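Local structure of intracellular protein transport protein USO1 (Saccharomyces cerevisiae S288c, 6LSU) at residues 514-518 with 577-582; 203-207 with 240-244; 663-667 with 716-720. The protein is required for protein transport from the ER to the Golgi complex, the chain modelled here being the globular head of this much longer tethering protein. One frame throughout, in Å; residues are numbered along the deposited sequence.

Contact 1: 514-518 with 577-582; sequences PFKLF and RIPISY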
loop_
_atom_site.group_PDB
_atom_site.type_symbol
_atom_site.label_atom_id
_atom_site.label_comp_id
_atom_site.label_asym_id
_atom_site.label_seq_id
_atom_site.Cartn_x
_atom_site.Cartn_y
_atom_site.Cartn_z
ATOM N N PRO A 514 24.269 6.305 3.581
ATOM C CA PRO A 514 24.386 5.342 4.674
ATOM C C PRO A 514 23.545 4.081 4.396
ATOM O O PRO A 514 24.040 2.970 4.642
ATOM C CB PRO A 514 23.907 6.113 5.924
ATOM C CG PRO A 514 23.110 7.294 5.314
ATOM C CD PRO A 514 23.828 7.620 4.026
ATOM N N PHE A 515 22.341 4.277 3.843
ATOM C CA PHE A 515 21.297 3.234 3.680
ATOM C C PHE A 515 21.816 2.093 2.783
ATOM O O PHE A 515 21.476 0.897 3.023
ATOM C CB PHE A 515 19.991 3.898 3.228
ATOM C CG PHE A 515 19.243 4.407 4.426
ATOM C CD1 PHE A 515 18.765 3.506 5.342
ATOM C CD2 PHE A 515 19.067 5.745 4.652
ATOM C CE1 PHE A 515 18.118 3.932 6.471
ATOM C CE2 PHE A 515 18.409 6.173 5.792
ATOM C CZ PHE A 515 17.955 5.265 6.707
ATOM N N LYS A 516 22.692 2.402 1.833
ATOM C CA LYS A 516 23.421 1.340 1.096
ATOM C C LYS A 516 23.918 0.241 2.056
ATOM O O LYS A 516 23.818 -0.973 1.730
ATOM C CB LYS A 516 24.653 1.915 0.430
ATOM C CG LYS A 516 25.582 0.884 -0.147
ATOM C CD LYS A 516 26.484 1.460 -1.195
ATOM C CE LYS A 516 27.636 2.240 -0.592
ATOM N NZ LYS A 516 28.455 2.820 -1.685
ATOM N N LEU A 517 24.491 0.626 3.196
ATOM C CA LEU A 517 25.022 -0.383 4.135
ATOM C C LEU A 517 23.847 -1.024 4.879
ATOM O O LEU A 517 23.822 -2.214 5.085
ATOM C CB LEU A 517 25.999 0.315 5.072
ATOM C CG LEU A 517 27.036 -0.543 5.776
ATOM C CD1 LEU A 517 27.093 -0.111 7.219
ATOM C CD2 LEU A 517 26.779 -2.024 5.653
ATOM N N PHE A 518 22.850 -0.230 5.219
ATOM C CA PHE A 518 21.671 -0.664 6.022
ATOM C C PHE A 518 20.902 -1.777 5.290
ATOM O O PHE A 518 20.626 -2.832 5.849
ATOM C CB PHE A 518 20.785 0.526 6.335
ATOM C CG PHE A 518 19.483 0.078 6.958
ATOM C CD1 PHE A 518 19.434 -0.321 8.280
ATOM C CD2 PHE A 518 18.363 -0.129 6.162
ATOM C CE1 PHE A 518 18.244 -0.829 8.811
ATOM C CE2 PHE A 518 17.196 -0.642 6.692
ATOM C CZ PHE A 518 17.127 -0.984 8.019
ATOM N N ARG A 577 24.236 5.539 11.731
ATOM C CA ARG A 577 23.621 4.422 10.980
ATOM C C ARG A 577 24.724 3.410 10.650
ATOM O O ARG A 577 24.604 2.238 11.070
ATOM C CB ARG A 577 22.903 4.996 9.757
ATOM C CG ARG A 577 21.448 5.343 10.019
ATOM C CD ARG A 577 20.807 6.022 8.834
ATOM N NE ARG A 577 20.958 7.449 9.007
ATOM C CZ ARG A 577 20.058 8.242 9.557
ATOM N NH1 ARG A 577 18.899 7.761 9.988
ATOM N NH2 ARG A 577 20.326 9.530 9.653
ATOM N N ILE A 578 25.819 3.891 10.055
ATOM C CA ILE A 578 26.978 3.073 9.595
ATOM C C ILE A 578 27.457 2.122 10.682
ATOM O O ILE A 578 27.501 0.912 10.448
ATOM C CB ILE A 578 28.077 4.005 9.071
ATOM C CG1 ILE A 578 27.503 4.928 8.010
ATOM C CG2 ILE A 578 29.271 3.214 8.580
ATOM C CD1 ILE A 578 28.543 5.631 7.146
ATOM N N PRO A 579 27.881 2.629 11.873
ATOM C CA PRO A 579 28.253 1.779 13.010
ATOM C C PRO A 579 27.150 0.837 13.493
ATOM O O PRO A 579 27.461 -0.295 13.806
ATOM C CB PRO A 579 28.504 2.745 14.174
ATOM C CG PRO A 579 28.731 4.086 13.535
ATOM C CD PRO A 579 28.053 4.056 12.180
ATOM N N ILE A 580 25.905 1.312 13.567
ATOM C CA ILE A 580 24.741 0.483 14.051
ATOM C C ILE A 580 24.562 -0.715 13.101
ATOM O O ILE A 580 24.302 -1.869 13.563
ATOM C CB ILE A 580 23.445 1.314 14.130
ATOM C CG1 ILE A 580 23.545 2.400 15.203
ATOM C CG2 ILE A 580 22.245 0.407 14.355
ATOM C CD1 ILE A 580 22.315 3.299 15.288
ATOM N N SER A 581 24.772 -0.473 11.811
ATOM C CA SER A 581 24.543 -1.491 10.774
ATOM C C SER A 581 25.561 -2.597 10.973
ATOM O O SER A 581 25.106 -3.732 11.202
ATOM C CB SER A 581 24.555 -0.878 9.405
ATOM O OG SER A 581 23.440 -0.015 9.259
ATOM N N TYR A 582 26.867 -2.278 10.970
ATOM C CA TYR A 582 27.946 -3.278 11.294
ATOM C C TYR A 582 27.680 -3.939 12.639
ATOM O O TYR A 582 27.700 -5.189 12.685
ATOM C CB TYR A 582 29.338 -2.663 11.351
ATOM C CG TYR A 582 29.878 -2.213 10.021
ATOM C CD1 TYR A 582 30.110 -3.114 8.990
ATOM C CD2 TYR A 582 30.170 -0.876 9.795
ATOM C CE1 TYR A 582 30.557 -2.688 7.741
ATOM C CE2 TYR A 582 30.652 -0.424 8.573
ATOM C CZ TYR A 582 30.845 -1.339 7.533
ATOM O OH TYR A 582 31.353 -0.885 6.331
#
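S581, which meets L517 and F518 on the neighbouring helix, grips the carbonyl oxygen of R577 twice. S581 N bonds to R577 O at 2.8 Å, and S581 OG to the same R577 O at 3.1 Å from well above the carbonyl plane. This second bond holds the hydroxyl close to its own helix; S581 OG also lies 3.7 Å from F518 CA, at the edge of the F518 ring and near its plane. The main apolar knob is L517. With CG swung opposite the backbone N (chi1 -158°), the side chain reaches across the interface and CD1 settles among I578, S581 and Y582. L517 CD1 makes a CH-pi contact over one face of the Y582 ring, 4.0 Å from its centroid, and also packs on I578 CG2. At the N-terminal end of the interface P514 CB rests on R577 CB, while R577 CD touches F515 CZ at 3.6 Å. Beyond CD the R577 guanidinium, its plane 38° from that of the F515 ring, is salt-bridged to D575 through NE and to D692 through NH2. Y582 is backed by helix 559-568. The two segments run nearly parallel, their axes 8.9 Å apart and inclined by 10°. Residues 514-517 fall in ARM 8 and 577-582 in ARM 9, consistent with the near-parallel helix packing between successive repeats of an armadillo-type alpha-solenoid.

Contact 2: 203-207 with 240-244; sequences HEPIR and IIEEE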
loop_
_atom_site.group_PDB
_atom_site.type_symbol
_atom_site.label_atom_id
_atom_site.label_comp_id
_atom_site.label_asym_id
_atom_site.label_seq_id
_atom_site.Cartn_x
_atom_site.Cartn_y
_atom_site.Cartn_z
ATOM N N HIS A 203 -28.100 7.098 -21.873
ATOM C CA HIS A 203 -27.707 8.444 -21.380
ATOM C C HIS A 203 -26.533 8.344 -20.400
ATOM O O HIS A 203 -26.668 7.642 -19.392
ATOM C CB HIS A 203 -28.948 9.141 -20.836
ATOM C CG HIS A 203 -29.925 9.478 -21.919
ATOM N ND1 HIS A 203 -31.022 8.666 -22.222
ATOM C CD2 HIS A 203 -29.968 10.521 -22.784
ATOM C CE1 HIS A 203 -31.698 9.205 -23.219
ATOM N NE2 HIS A 203 -31.069 10.343 -23.589
ATOM N N GLU A 204 -25.418 9.010 -20.729
ATOM C CA GLU A 204 -24.078 8.790 -20.117
ATOM C C GLU A 204 -24.168 9.078 -18.620
ATOM O O GLU A 204 -23.738 8.254 -17.795
ATOM C CB GLU A 204 -23.002 9.627 -20.813
ATOM C CG GLU A 204 -21.654 8.912 -20.909
ATOM C CD GLU A 204 -20.662 9.482 -21.917
ATOM O OE1 GLU A 204 -20.199 10.636 -21.723
ATOM O OE2 GLU A 204 -20.343 8.761 -22.903
ATOM N N PRO A 205 -24.793 10.193 -18.192
ATOM C CA PRO A 205 -24.810 10.537 -16.766
ATOM C C PRO A 205 -25.546 9.484 -15.934
ATOM O O PRO A 205 -25.215 9.393 -14.812
ATOM C CB PRO A 205 -25.505 11.912 -16.707
ATOM C CG PRO A 205 -25.340 12.432 -18.144
ATOM C CD PRO A 205 -25.493 11.184 -19.014
ATOM N N ILE A 206 -26.484 8.702 -16.483
ATOM C CA ILE A 206 -27.104 7.593 -15.708
ATOM C C ILE A 206 -26.047 6.501 -15.535
ATOM O O ILE A 206 -25.960 5.899 -14.462
ATOM C CB ILE A 206 -28.386 7.080 -16.394
ATOM C CG1 ILE A 206 -29.506 8.115 -16.281
ATOM C CG2 ILE A 206 -28.799 5.727 -15.809
ATOM C CD1 ILE A 206 -30.640 7.878 -17.237
ATOM N N ARG A 207 -25.305 6.200 -16.598
ATOM C CA ARG A 207 -24.221 5.195 -16.553
ATOM C C ARG A 207 -23.235 5.606 -15.446
ATOM O O ARG A 207 -23.046 4.819 -14.527
ATOM C CB ARG A 207 -23.567 5.095 -17.929
ATOM C CG ARG A 207 -22.411 4.113 -17.988
ATOM C CD ARG A 207 -21.504 4.435 -19.152
ATOM N NE ARG A 207 -20.748 5.658 -18.966
ATOM C CZ ARG A 207 -19.818 6.097 -19.821
ATOM N NH1 ARG A 207 -19.539 5.380 -20.899
ATOM N NH2 ARG A 207 -19.139 7.215 -19.603
ATOM N N ILE A 240 -16.414 0.440 -20.343
ATOM C CA ILE A 240 -16.573 1.880 -19.966
ATOM C C ILE A 240 -15.165 2.486 -19.861
ATOM O O ILE A 240 -14.929 3.528 -20.442
ATOM C CB ILE A 240 -17.390 2.038 -18.671
ATOM C CG1 ILE A 240 -18.773 1.406 -18.791
ATOM C CG2 ILE A 240 -17.468 3.521 -18.300
ATOM C CD1 ILE A 240 -19.587 1.485 -17.531
ATOM N N ILE A 241 -14.254 1.821 -19.125
ATOM C CA ILE A 241 -12.846 2.267 -18.965
ATOM C C ILE A 241 -12.237 2.464 -20.366
ATOM O O ILE A 241 -11.705 3.570 -20.599
ATOM C CB ILE A 241 -12.028 1.290 -18.096
ATOM C CG1 ILE A 241 -12.495 1.304 -16.631
ATOM C CG2 ILE A 241 -10.503 1.587 -18.196
ATOM C CD1 ILE A 241 -12.055 0.129 -15.836
ATOM N N GLU A 242 -12.304 1.477 -21.277
ATOM C CA GLU A 242 -11.687 1.679 -22.618
ATOM C C GLU A 242 -12.417 2.779 -23.404
ATOM O O GLU A 242 -11.732 3.604 -24.018
ATOM C CB GLU A 242 -11.540 0.423 -23.469
ATOM C CG GLU A 242 -10.327 0.534 -24.414
ATOM C CD GLU A 242 -9.019 1.156 -23.890
ATOM O OE1 GLU A 242 -8.547 0.782 -22.765
ATOM O OE2 GLU A 242 -8.459 2.023 -24.616
ATOM N N GLU A 243 -13.738 2.843 -23.300
ATOM C CA GLU A 243 -14.594 3.883 -23.933
ATOM C C GLU A 243 -14.192 5.283 -23.415
ATOM O O GLU A 243 -14.145 6.239 -24.232
ATOM C CB GLU A 243 -16.048 3.488 -23.675
ATOM C CG GLU A 243 -17.039 3.953 -24.710
ATOM C CD GLU A 243 -18.464 3.726 -24.216
ATOM O OE1 GLU A 243 -18.781 2.583 -23.749
ATOM O OE2 GLU A 243 -19.229 4.708 -24.217
ATOM N N GLU A 244 -13.805 5.444 -22.144
ATOM C CA GLU A 244 -13.434 6.794 -21.602
ATOM C C GLU A 244 -11.935 7.128 -21.747
ATOM O O GLU A 244 -11.542 8.231 -21.331
ATOM C CB GLU A 244 -13.899 6.884 -20.159
ATOM C CG GLU A 244 -15.408 6.948 -20.056
ATOM C CD GLU A 244 -16.008 8.213 -20.647
ATOM O OE1 GLU A 244 -15.481 9.319 -20.329
ATOM O OE2 GLU A 244 -17.030 8.092 -21.384
HETATM O O HOH W 1 -20.575 2.505 -21.883
#
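R207 and E244 reach toward each other from opposite directions, and the guanidinium meets the carboxylate with the two planes 87° apart. R207 NH2 points almost straight at E244 OE2, 2.9 Å away with an N-H...O angle of 175°. The oxygen lies in the guanidinium plane, yet the nitrogen stands above the plane of the carboxylate. E243 arrives obliquely at the same edge: its OE2 forms a longer salt bridge with R207 NH1, at 3.4 Å. A water beside them accepts from R207 NH1 and donates to E243 OE1, the latter at 2.6 Å. These charges form a salt-bridge network between the ARM 3 and ARM 4 repeats, joining the start of helix 204-218 to the 240-244 part of helix 233-244. Across its faces the guanidinium is sandwiched by carbon: I240 CG2 sits over its centre, 3.8 Å from R207 CZ, and E204 CG covers the opposite face nearer the rim. With CG anti to the backbone N (chi1 179°), R207 runs CG and CD along I240 CD1 before chi3 turns the guanidinium. I240 in turn packs on V252 and C256 of helix 251-264. E204 OE2 comes within 3.7 Å of E244 OE2, a like-charge approach that R207 probably eases.

Contact 3: 663-667 with 716-720; sequences YASRI and IRTAL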
loop_
_atom_site.group_PDB
_atom_site.type_symbol
_atom_site.label_atom_id
_atom_site.label_comp_id
_atom_site.label_asym_id
_atom_site.label_seq_id
_atom_site.Cartn_x
_atom_site.Cartn_y
_atom_site.Cartn_z
ATOM N N TYR A 663 27.888 -4.016 32.354
ATOM C CA TYR A 663 27.394 -4.771 31.185
ATOM C C TYR A 663 25.869 -4.821 31.249
ATOM O O TYR A 663 25.210 -4.182 30.384
ATOM C CB TYR A 663 27.997 -6.175 31.158
ATOM C CG TYR A 663 27.398 -7.069 30.101
ATOM C CD1 TYR A 663 27.840 -7.025 28.792
ATOM C CD2 TYR A 663 26.367 -7.934 30.409
ATOM C CE1 TYR A 663 27.298 -7.849 27.818
ATOM C CE2 TYR A 663 25.806 -8.753 29.448
ATOM C CZ TYR A 663 26.274 -8.716 28.154
ATOM O OH TYR A 663 25.723 -9.539 27.229
ATOM N N ALA A 664 25.332 -5.525 32.249
ATOM C CA ALA A 664 23.876 -5.702 32.438
ATOM C C ALA A 664 23.211 -4.329 32.362
ATOM O O ALA A 664 22.141 -4.241 31.744
ATOM C CB ALA A 664 23.557 -6.410 33.736
ATOM N N SER A 665 23.819 -3.297 32.946
ATOM C CA SER A 665 23.225 -1.936 32.971
ATOM C C SER A 665 23.083 -1.455 31.529
ATOM O O SER A 665 22.029 -0.886 31.204
ATOM C CB SER A 665 24.024 -0.964 33.800
ATOM O OG SER A 665 23.814 0.365 33.362
ATOM N N ARG A 666 24.114 -1.683 30.711
ATOM C CA ARG A 666 24.219 -1.091 29.350
ATOM C C ARG A 666 23.341 -1.865 28.369
ATOM O O ARG A 666 23.026 -1.256 27.326
ATOM C CB ARG A 666 25.657 -1.093 28.840
ATOM C CG ARG A 666 26.519 0.000 29.451
ATOM C CD ARG A 666 27.987 -0.268 29.203
ATOM N NE ARG A 666 28.783 0.941 29.367
ATOM C CZ ARG A 666 30.016 1.115 28.893
ATOM N NH1 ARG A 666 30.624 0.148 28.226
ATOM N NH2 ARG A 666 30.642 2.266 29.087
ATOM N N ILE A 667 23.029 -3.144 28.657
ATOM C CA ILE A 667 21.975 -3.928 27.946
ATOM C C ILE A 667 20.594 -3.358 28.305
ATOM O O ILE A 667 19.777 -3.158 27.383
ATOM C CB ILE A 667 22.087 -5.429 28.268
ATOM C CG1 ILE A 667 23.398 -6.020 27.749
ATOM C CG2 ILE A 667 20.871 -6.189 27.751
ATOM C CD1 ILE A 667 23.996 -5.288 26.570
ATOM N N ILE A 716 20.758 -11.930 26.757
ATOM C CA ILE A 716 21.833 -10.954 26.415
ATOM C C ILE A 716 22.298 -10.381 27.755
ATOM O O ILE A 716 23.465 -10.639 28.156
ATOM C CB ILE A 716 21.373 -9.832 25.448
ATOM C CG1 ILE A 716 20.763 -10.342 24.135
ATOM C CG2 ILE A 716 22.522 -8.865 25.184
ATOM C CD1 ILE A 716 21.438 -11.547 23.572
ATOM N N ARG A 717 21.381 -9.681 28.430
ATOM C CA ARG A 717 21.607 -8.941 29.699
ATOM C C ARG A 717 22.378 -9.802 30.711
ATOM O O ARG A 717 23.192 -9.206 31.440
ATOM C CB ARG A 717 20.273 -8.528 30.327
ATOM C CG ARG A 717 20.419 -7.625 31.542
ATOM C CD ARG A 717 19.105 -7.236 32.197
ATOM N NE ARG A 717 18.435 -8.362 32.851
ATOM C CZ ARG A 717 17.222 -8.837 32.541
ATOM N NH1 ARG A 717 16.492 -8.293 31.575
ATOM N NH2 ARG A 717 16.737 -9.867 33.214
ATOM N N THR A 718 22.136 -11.122 30.769
ATOM C CA THR A 718 22.721 -12.029 31.796
ATOM C C THR A 718 23.829 -12.905 31.199
ATOM O O THR A 718 24.061 -14.021 31.721
ATOM C CB THR A 718 21.656 -12.916 32.468
ATOM O OG1 THR A 718 21.403 -14.117 31.732
ATOM C CG2 THR A 718 20.347 -12.195 32.685
ATOM N N ALA A 719 24.487 -12.454 30.133
ATOM C CA ALA A 719 25.536 -13.254 29.471
ATOM C C ALA A 719 26.722 -13.396 30.437
ATOM O O ALA A 719 27.218 -14.530 30.581
ATOM C CB ALA A 719 25.938 -12.632 28.155
ATOM N N LEU A 720 27.158 -12.293 31.063
ATOM C CA LEU A 720 28.355 -12.265 31.954
ATOM C C LEU A 720 28.002 -12.853 33.323
ATOM O O LEU A 720 28.849 -13.544 33.915
ATOM C CB LEU A 720 28.865 -10.828 32.077
ATOM C CG LEU A 720 29.436 -10.244 30.788
ATOM C CD1 LEU A 720 30.455 -9.164 31.088
ATOM C CD2 LEU A 720 30.067 -11.317 29.918
#
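The Y663 ring fills a slot between L720 on one face and I667, from its own helix, on the other. L720 CG sits above the ring, 3.9 Å from its centroid, in a CH-pi contact offset toward the rim. A chi1 of 172° sets Y663 CG beside the carbonyl carbon and directs the ring across the interface, carrying its hydroxyl to the end of helix 713-717. There Y663 OH donates to I716 O at 2.7 Å; A719 N reaches the same oxygen from the opposite face of the carbonyl plane. The methyl of A719 lies close to the phenol oxygen. A phenylalanine here would probably still fill the slot but leave I716 O without its side-chain donor, untying the ring from the helix end. Beside the ring, the small A664 lets R717 come close, A664 CB lying 3.6 Å from R717 O. I667 CG2 packs against R717 CA and CB, while I667 CG1 meets I716 CG2 at 3.9 Å, the two isoleucines crossing at about a right angle. Helix 622-637 lines the C-terminal segment through M630, Y636 and E637, which touch I716, L720 and A719 respectively, and helix 647-658 adds I654 against L720.

The three contacts follow one another along the chain, contact 2 first, then contact 1, then contact 3, and none touches another. Contact 2 lies on the opposite side of the chain's centre from the other two: its centre is about 53 Å from that of contact 1 and about 68 Å from that of contact 3. Contacts 1 and 3 are closer, with centres about 24 Å and nearest atoms about 13 Å apart, and helix 622-637 serves both, packing on P579 and I580 through its early residues and on the 716-720 segment through its later ones. Contact 2 is partly open and largely ionic; the other two are buried and mainly apolar.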